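Molybdenum ABC transporter, periplasmic molybdenum-binding protein (Vibrio cholerae, PDB 4RXL) binds tungstate and probably molybdate, as the periplasmic solute-binding component (ModA family) of an ABC-type molybdate transporter. Local coordinates at residues A[11-16]-A[169-174]; A[195-200]-A[227-232]. All blocks are in the same frame, centred on the assembly; numbering follows the deposited sequence.

Contact 1. Residues A[11-16]-A[169-174]; sequences ASSMTN and IVYKTD. With WO4 (tungstate(VI)ion), chain B.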
ATOM      1  N   ALA A  11       2.414   1.661   6.187  1.00 14.07           N
ATOM      2  CA  ALA A  11       2.204   2.000   4.797  1.00 13.58           C
ATOM      3  C   ALA A  11       0.938   2.840   4.603  1.00 14.42           C
ATOM      4  O   ALA A  11      -0.124   2.579   5.198  1.00 14.26           O
ATOM      5  CB  ALA A  11       2.070   0.725   3.997  1.00 14.54           C
ATOM      6  N   SER A  12       1.025   3.832   3.749  1.00 14.97           N
ATOM      7  CA  SER A  12      -0.094   4.676   3.480  1.00 14.39           C
ATOM      8  C   SER A  12      -1.366   3.933   3.095  1.00 15.19           C
ATOM      9  O   SER A  12      -2.452   4.379   3.445  1.00 15.62           O
ATOM     10  CB  SER A  12       0.240   5.666   2.388  1.00 15.50           C
ATOM     11  OG  SER A  12       1.303   6.520   2.823  1.00 18.88           O
ATOM     12  N   SER A  13      -1.272   2.810   2.381  1.00 11.60           N
ATOM     13  CA  SER A  13      -2.482   2.092   1.990  1.00 14.33           C
ATOM     14  C   SER A  13      -3.214   1.519   3.221  1.00 12.77           C
ATOM     15  O   SER A  13      -4.355   1.096   3.108  1.00 15.20           O
ATOM     16  CB  SER A  13      -2.171   0.945   0.988  1.00 14.39           C
ATOM     17  OG  SER A  13      -1.196   0.054   1.496  1.00 16.59           O
ATOM     18  N   MET A  14      -2.525   1.442   4.359  1.00 14.32           N
ATOM     19  CA  MET A  14      -3.127   0.983   5.620  1.00 16.59           C
ATOM     20  C   MET A  14      -3.819   2.070   6.464  1.00 16.81           C
ATOM     21  O   MET A  14      -4.400   1.772   7.540  1.00 15.80           O
ATOM     22  CB  MET A  14      -2.060   0.248   6.451  1.00 14.53           C
ATOM     23  CG  MET A  14      -1.953  -1.242   6.099  1.00 17.68           C
ATOM     24  SD  MET A  14      -3.266  -2.299   6.878  1.00 16.02           S
ATOM     25  CE  MET A  14      -2.947  -3.902   6.108  1.00 20.53           C
ATOM     26  N   THR A  15      -3.847   3.299   5.949  1.00 14.52           N
ATOM     27  CA  THR A  15      -4.275   4.459   6.722  1.00 15.15           C
ATOM     28  C   THR A  15      -5.642   4.211   7.357  1.00 16.15           C
ATOM     29  O   THR A  15      -5.799   4.306   8.577  1.00 17.71           O
ATOM     30  CB  THR A  15      -4.338   5.721   5.865  1.00 18.81           C
ATOM     31  OG1 THR A  15      -3.016   6.056   5.458  1.00 16.33           O
ATOM     32  CG2 THR A  15      -4.935   6.881   6.628  1.00 16.55           C
ATOM     33  N   ASN A  16      -6.634   3.892   6.535  1.00 17.04           N
ATOM     34  CA  ASN A  16      -7.984   3.820   7.027  1.00 19.06           C
ATOM     35  C   ASN A  16      -8.227   2.625   7.903  1.00 14.25           C
ATOM     36  O   ASN A  16      -8.846   2.755   8.938  1.00 17.55           O
ATOM     37  CB  ASN A  16      -9.016   3.900   5.908  1.00 17.82           C
ATOM     38  CG  ASN A  16      -8.859   5.169   5.123  1.00 23.08           C
ATOM     39  OD1 ASN A  16      -8.001   5.263   4.259  1.00 23.37           O
ATOM     40  ND2 ASN A  16      -9.656   6.151   5.437  1.00 26.92           N
ATOM     41  N   ILE A 169      -2.177   3.870 -10.883  1.00 17.77           N
ATOM     42  CA  ILE A 169      -2.077   2.507 -10.385  1.00 16.38           C
ATOM     43  C   ILE A 169      -2.001   2.538  -8.856  1.00 16.77           C
ATOM     44  O   ILE A 169      -1.075   3.059  -8.280  1.00 16.33           O
ATOM     45  CB  ILE A 169      -0.900   1.735 -11.010  1.00 16.73           C
ATOM     46  CG1 ILE A 169      -1.109   1.597 -12.512  1.00 18.51           C
ATOM     47  CG2 ILE A 169      -0.795   0.347 -10.373  1.00 14.68           C
ATOM     48  CD1 ILE A 169       0.124   1.123 -13.253  1.00 20.26           C
ATOM     49  N   VAL A 170      -3.009   1.956  -8.215  1.00 14.70           N
ATOM     50  CA  VAL A 170      -3.135   1.950  -6.792  1.00 14.55           C
ATOM     51  C   VAL A 170      -3.580   0.556  -6.349  1.00 14.27           C
ATOM     52  O   VAL A 170      -3.766  -0.350  -7.177  1.00 15.10           O
ATOM     53  CB  VAL A 170      -4.099   3.041  -6.268  1.00 15.56           C
ATOM     54  CG1 VAL A 170      -3.625   4.435  -6.639  1.00 18.64           C
ATOM     55  CG2 VAL A 170      -5.507   2.793  -6.766  1.00 19.68           C
ATOM     56  N   TYR A 171      -3.774   0.374  -5.043  1.00 13.54           N
ATOM     57  CA  TYR A 171      -4.377  -0.859  -4.576  1.00 14.37           C
ATOM     58  C   TYR A 171      -5.886  -0.832  -4.669  1.00 13.14           C
ATOM     59  O   TYR A 171      -6.524   0.225  -4.686  1.00 17.23           O
ATOM     60  CB  TYR A 171      -3.956  -1.175  -3.153  1.00 13.57           C
ATOM     61  CG  TYR A 171      -2.471  -1.178  -2.930  1.00 12.78           C
ATOM     62  CD1 TYR A 171      -1.718  -2.265  -3.334  1.00 13.35           C
ATOM     63  CD2 TYR A 171      -1.824  -0.145  -2.261  1.00 12.92           C
ATOM     64  CE1 TYR A 171      -0.335  -2.303  -3.105  1.00 15.06           C
ATOM     65  CE2 TYR A 171      -0.462  -0.188  -2.008  1.00 11.90           C
ATOM     66  CZ  TYR A 171       0.265  -1.278  -2.419  1.00 12.59           C
ATOM     67  OH  TYR A 171       1.608  -1.320  -2.269  1.00 14.39           O
ATOM     68  N   LYS A 172      -6.469  -2.022  -4.740  1.00 15.40           N
ATOM     69  CA  LYS A 172      -7.909  -2.228  -4.716  1.00 17.01           C
ATOM     70  C   LYS A 172      -8.527  -1.502  -3.531  1.00 20.14           C
ATOM     71  O   LYS A 172      -9.548  -0.835  -3.674  1.00 20.02           O
ATOM     72  CB  LYS A 172      -8.225  -3.728  -4.665  1.00 19.62           C
ATOM     73  CG  LYS A 172      -9.678  -4.100  -4.424  1.00 32.48           C
ATOM     74  CD  LYS A 172     -10.554  -3.828  -5.615  1.00 45.11           C
ATOM     75  CE  LYS A 172     -11.924  -4.465  -5.417  1.00 46.64           C
ATOM     76  NZ  LYS A 172     -11.840  -5.943  -5.199  1.00 47.60           N
ATOM     77  N   THR A 173      -7.885  -1.586  -2.373  1.00 17.92           N
ATOM     78  CA  THR A 173      -8.414  -0.950  -1.153  1.00 16.90           C
ATOM     79  C   THR A 173      -8.420   0.564  -1.254  1.00 18.88           C
ATOM     80  O   THR A 173      -9.279   1.218  -0.667  1.00 20.11           O
ATOM     81  CB  THR A 173      -7.631  -1.387   0.084  1.00 14.75           C
ATOM     82  OG1 THR A 173      -6.259  -1.107  -0.155  1.00 17.39           O
ATOM     83  CG2 THR A 173      -7.827  -2.865   0.380  1.00 20.81           C
ATOM     84  N   ASP A 174      -7.491   1.151  -2.012  1.00 18.04           N
ATOM     85  CA  ASP A 174      -7.453   2.613  -2.158  1.00 18.82           C
ATOM     86  C   ASP A 174      -8.638   3.051  -3.023  1.00 23.21           C
ATOM     87  O   ASP A 174      -9.359   3.992  -2.695  1.00 22.55           O
ATOM     88  CB  ASP A 174      -6.152   3.079  -2.808  1.00 20.50           C
ATOM     89  CG  ASP A 174      -4.918   2.684  -2.040  1.00 23.11           C
ATOM     90  OD1 ASP A 174      -4.856   2.881  -0.803  1.00 22.54           O
ATOM     91  OD2 ASP A 174      -4.000   2.190  -2.693  1.00 17.55           O
TER
HETATM   92  W   WO4 B 301       2.499   2.103   0.083  1.00 14.46           W
HETATM   93  O1  WO4 B 301       2.375   4.056  -0.382  1.00 15.60           O
HETATM   94  O2  WO4 B 301       2.737   0.842  -1.510  1.00 18.95           O
HETATM   95  O3  WO4 B 301       4.085   1.822   1.361  1.00 14.10           O
HETATM   96  O4  WO4 B 301       0.758   1.505   1.019  1.00 13.75           O
HETATM   97  O   HOH W   1      -5.914   1.280   0.933  1.00 18.25           O
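Ser13 and Tyr171 meet over one oxyanion, the bound tungstate. Its O4 takes two bonds from Ser13: the backbone N at 2.8 Å, with an N-H...O angle of 153°, and a very short one from OG. The tyrosine gives a third bond, Tyr171 OH to O2 at 2.6 Å, and O2 lies in the plane of the ring at its edge. With chi1 at 55°, Ser13 OG sits between its own N and carbonyl carbon, close enough to share O4 with that N. Ser40, Ala126 and Val153 add further bonds to the ion.

Direct packing is small. Ser13 CB lies 3.4 Å from Tyr171 CD2, approaching the ring obliquely.

No direct hydrogen bond joins the segments; one water links them. It donates to Ser13 O and to Asp174 OD1, and accepts from Thr173 OG1, which Asn84 also bonds. Asp174 OD1 forms a salt bridge with Arg154. Asp174 OD2, in the first turn of helix 172-177, accepts N of the N-cap residue Tyr171 at 3.0 Å on its anti side.

Ser13 gives the ion an N-H and a hydroxyl, Tyr171 a hydroxyl. These directed hydrogen bonds, not opposite charge, are consistent with selection by size and bonding pattern, as in ModA relatives.

Contact 2. Residues A[195-200]-A[227-232]; sequences IRYPLA and FGFESV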
ATOM      1  N   ILE A 195       0.932  -9.204  -3.293  1.00 17.88           N
ATOM      2  CA  ILE A 195       0.961  -8.094  -2.349  1.00 13.78           C
ATOM      3  C   ILE A 195       0.600  -8.569  -0.953  1.00 17.50           C
ATOM      4  O   ILE A 195      -0.470  -9.116  -0.738  1.00 17.78           O
ATOM      5  CB  ILE A 195      -0.008  -7.006  -2.771  1.00 16.10           C
ATOM      6  CG1 ILE A 195       0.357  -6.534  -4.170  1.00 16.40           C
ATOM      7  CG2 ILE A 195      -0.003  -5.859  -1.764  1.00 16.78           C
ATOM      8  CD1 ILE A 195      -0.787  -5.849  -4.890  1.00 17.44           C
ATOM      9  N   ARG A 196       1.553  -8.426  -0.029  1.00 17.01           N
ATOM     10  CA  ARG A 196       1.430  -8.944   1.314  1.00 17.09           C
ATOM     11  C   ARG A 196       1.968  -7.888   2.263  1.00 16.73           C
ATOM     12  O   ARG A 196       2.960  -7.218   1.955  1.00 19.21           O
ATOM     13  CB  ARG A 196       2.238 -10.216   1.488  1.00 20.37           C
ATOM     14  CG  ARG A 196       1.836 -11.344   0.558  1.00 19.95           C
ATOM     15  CD  ARG A 196       0.524 -11.991   0.963  1.00 39.07           C
ATOM     16  NE  ARG A 196       0.167 -13.102   0.068  1.00 48.29           N
ATOM     17  CZ  ARG A 196      -0.499 -12.987  -1.090  1.00 37.80           C
ATOM     18  NH1 ARG A 196      -0.735 -14.086  -1.795  1.00 54.17           N
ATOM     19  NH2 ARG A 196      -0.936 -11.798  -1.566  1.00 26.61           N
ATOM     20  N   TYR A 197       1.272  -7.707   3.392  1.00 15.25           N
ATOM     21  CA  TYR A 197       1.604  -6.733   4.420  1.00 16.33           C
ATOM     22  C   TYR A 197       2.142  -7.380   5.678  1.00 15.29           C
ATOM     23  O   TYR A 197       1.376  -7.899   6.470  1.00 19.36           O
ATOM     24  CB  TYR A 197       0.342  -5.953   4.841  1.00 15.31           C
ATOM     25  CG  TYR A 197      -0.205  -5.036   3.796  1.00 14.19           C
ATOM     26  CD1 TYR A 197      -0.928  -5.528   2.758  1.00 18.28           C
ATOM     27  CD2 TYR A 197      -0.027  -3.631   3.867  1.00 15.49           C
ATOM     28  CE1 TYR A 197      -1.426  -4.687   1.766  1.00 16.73           C
ATOM     29  CE2 TYR A 197      -0.549  -2.793   2.910  1.00 13.15           C
ATOM     30  CZ  TYR A 197      -1.271  -3.322   1.864  1.00 15.33           C
ATOM     31  OH  TYR A 197      -1.785  -2.505   0.872  1.00 18.14           O
ATOM     32  N   PRO A 198       3.448  -7.371   5.866  1.00 16.12           N
ATOM     33  CA  PRO A 198       3.958  -7.831   7.149  1.00 17.10           C
ATOM     34  C   PRO A 198       3.767  -6.818   8.272  1.00 18.17           C
ATOM     35  O   PRO A 198       3.806  -5.615   8.062  1.00 18.86           O
ATOM     36  CB  PRO A 198       5.449  -8.026   6.893  1.00 19.98           C
ATOM     37  CG  PRO A 198       5.761  -7.126   5.766  1.00 24.78           C
ATOM     38  CD  PRO A 198       4.515  -7.015   4.921  1.00 15.47           C
ATOM     39  N   LEU A 199       3.638  -7.341   9.482  1.00 17.95           N
ATOM     40  CA  LEU A 199       3.595  -6.566  10.695  1.00 20.92           C
ATOM     41  C   LEU A 199       4.840  -6.947  11.467  1.00 18.62           C
ATOM     42  O   LEU A 199       5.019  -8.129  11.822  1.00 20.87           O
ATOM     43  CB  LEU A 199       2.341  -6.912  11.476  1.00 20.00           C
ATOM     44  CG  LEU A 199       2.247  -6.524  12.949  1.00 21.38           C
ATOM     45  CD1 LEU A 199       2.198  -5.009  13.105  1.00 23.11           C
ATOM     46  CD2 LEU A 199       1.037  -7.192  13.571  1.00 20.70           C
ATOM     47  N   ALA A 200       5.700  -5.963  11.714  1.00 17.97           N
ATOM     48  CA  ALA A 200       6.948  -6.177  12.445  1.00 21.98           C
ATOM     49  C   ALA A 200       6.865  -5.582  13.846  1.00 21.26           C
ATOM     50  O   ALA A 200       6.471  -4.422  14.014  1.00 19.81           O
ATOM     51  CB  ALA A 200       8.096  -5.561  11.670  1.00 21.14           C
ATOM     52  N   PHE A 227     -12.593  -3.277   4.972  1.00 23.66           N
ATOM     53  CA  PHE A 227     -11.873  -2.240   4.222  1.00 20.64           C
ATOM     54  C   PHE A 227     -11.330  -2.776   2.899  1.00 24.96           C
ATOM     55  O   PHE A 227     -10.668  -2.062   2.158  1.00 27.36           O
ATOM     56  CB  PHE A 227     -10.771  -1.629   5.088  1.00 19.67           C
ATOM     57  CG  PHE A 227     -11.283  -0.630   6.104  1.00 20.94           C
ATOM     58  CD1 PHE A 227     -11.762  -1.032   7.330  1.00 24.00           C
ATOM     59  CD2 PHE A 227     -11.332   0.729   5.806  1.00 24.58           C
ATOM     60  CE1 PHE A 227     -12.284  -0.125   8.244  1.00 33.80           C
ATOM     61  CE2 PHE A 227     -11.797   1.639   6.734  1.00 23.37           C
ATOM     62  CZ  PHE A 227     -12.298   1.225   7.942  1.00 26.11           C
ATOM     63  N   GLY A 228     -11.629  -4.031   2.592  1.00 23.17           N
ATOM     64  CA  GLY A 228     -11.336  -4.589   1.291  1.00 25.52           C
ATOM     65  C   GLY A 228     -10.058  -5.387   1.198  1.00 19.71           C
ATOM     66  O   GLY A 228      -9.727  -5.864   0.106  1.00 19.88           O
ATOM     67  N   PHE A 229      -9.342  -5.564   2.308  1.00 18.06           N
ATOM     68  CA  PHE A 229      -8.130  -6.359   2.280  1.00 18.56           C
ATOM     69  C   PHE A 229      -8.474  -7.833   2.135  1.00 17.62           C
ATOM     70  O   PHE A 229      -9.537  -8.283   2.555  1.00 21.23           O
ATOM     71  CB  PHE A 229      -7.273  -6.119   3.521  1.00 19.77           C
ATOM     72  CG  PHE A 229      -6.632  -4.772   3.523  1.00 15.94           C
ATOM     73  CD1 PHE A 229      -7.319  -3.702   4.049  1.00 19.83           C
ATOM     74  CD2 PHE A 229      -5.383  -4.560   2.994  1.00 15.47           C
ATOM     75  CE1 PHE A 229      -6.772  -2.437   4.037  1.00 19.51           C
ATOM     76  CE2 PHE A 229      -4.838  -3.305   2.973  1.00 18.25           C
ATOM     77  CZ  PHE A 229      -5.537  -2.243   3.497  1.00 19.39           C
ATOM     78  N   GLU A 230      -7.532  -8.580   1.593  1.00 18.40           N
ATOM     79  CA  GLU A 230      -7.651 -10.026   1.452  1.00 20.20           C
ATOM     80  C   GLU A 230      -7.013 -10.721   2.631  1.00 18.58           C
ATOM     81  O   GLU A 230      -6.043 -10.221   3.199  1.00 22.13           O
ATOM     82  CB  GLU A 230      -6.934 -10.534   0.197  1.00 26.38           C
ATOM     83  CG  GLU A 230      -7.457 -10.069  -1.147  1.00 28.16           C
ATOM     84  CD  GLU A 230      -6.553 -10.527  -2.285  1.00 65.89           C
ATOM     85  OE1 GLU A 230      -5.687 -11.409  -2.061  1.00 59.75           O
ATOM     86  OE2 GLU A 230      -6.699 -10.001  -3.406  1.00 40.10           O
ATOM     87  N   SER A 231      -7.543 -11.887   2.975  1.00 26.65           N
ATOM     88  CA  SER A 231      -6.924 -12.751   3.985  1.00 27.38           C
ATOM     89  C   SER A 231      -5.630 -13.402   3.499  1.00 34.57           C
ATOM     90  O   SER A 231      -5.353 -13.477   2.294  1.00 32.47           O
ATOM     91  CB  SER A 231      -7.904 -13.848   4.404  1.00 35.34           C
ATOM     92  OG  SER A 231      -7.482 -14.439   5.614  1.00 66.45           O
ATOM     93  N   VAL A 232      -4.818 -13.851   4.443  1.00 31.31           N
ATOM     94  CA  VAL A 232      -3.669 -14.686   4.105  1.00 30.07           C
ATOM     95  C   VAL A 232      -3.783 -16.015   4.852  1.00 40.54           C
ATOM     96  O   VAL A 232      -4.198 -16.041   6.016  1.00 42.34           O
ATOM     97  CB  VAL A 232      -2.344 -13.986   4.399  1.00 28.66           C
ATOM     98  CG1 VAL A 232      -2.208 -12.731   3.530  1.00 33.41           C
ATOM     99  CG2 VAL A 232      -2.215 -13.611   5.871  1.00 41.14           C
TER
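Tyr197 OH is gripped by two polar groups, Ser13 OG and Asn84 ND2, and the same oxygen touches Phe229 CE2 at 3.8 Å. The hydroxyl end of the tyrosine ring is thus held by hydrogen bonds while the phenylalanine packs against it. The two rings form a T-shaped (edge-to-face) pair. Phe229 supplies the edge and Tyr197 the face, with centroids 5.4 Å apart and planes at 84°. The nearest atoms are Phe229 CE2 and Tyr197 CZ, at 3.7 Å.

Strand 195-201 belongs to the mixed sheet of this periplasmic binding protein and runs antiparallel to strands 78-91 and 55-57. Residues 227-232 form the C-terminal tail that leaves helix 218-226. A Schellman motif ends that helix at Gly228, whose positive phi of 97° suits glycine. Phe229 also reaches Asn84 of strand 78-91, Met14, and Ala17 of helix 15-28, so the tail bridges helix 15-28 and the sheet.

A second, more open contact joins Arg196 to Val232. Arg196 CD meets Val232 CG1 at 3.8 Å, and the two side chains run alongside one another, pointing opposite ways. The arginine chain bends at chi2 (-74°), which turns its guanidinium back toward the carbonyl of Ile195. There NH2 donates to Ile195 O at 2.8 Å; the acceptor lies in the guanidinium plane, but the donor stands above the carbonyl plane. Glu230 OE1 lies 4.8 Å from Arg196 NH2, too far for a salt bridge, although the charges may attract weakly.

Overall arrangement
The two contacts have centres 11 Å apart and lie in series along the chain. Contact 1 binds the tungstate directly, and contact 2 stands one layer behind it. They join at Ser13 OG and Tyr197 OH, 2.7 Å apart in a probable hydrogen bond. Tyr197 is therefore a second-shell residue, its side chain about 5 Å from the ion, and may orient the serine hydroxyl that binds it. The tail of contact 2 also packs on both segments of contact 1: Phe229 CZ approaches Ser13 O at 3.6 Å, and Phe227 O lies 3.4 Å from Thr173 CG2. Both contacts reach the same mixed sheet.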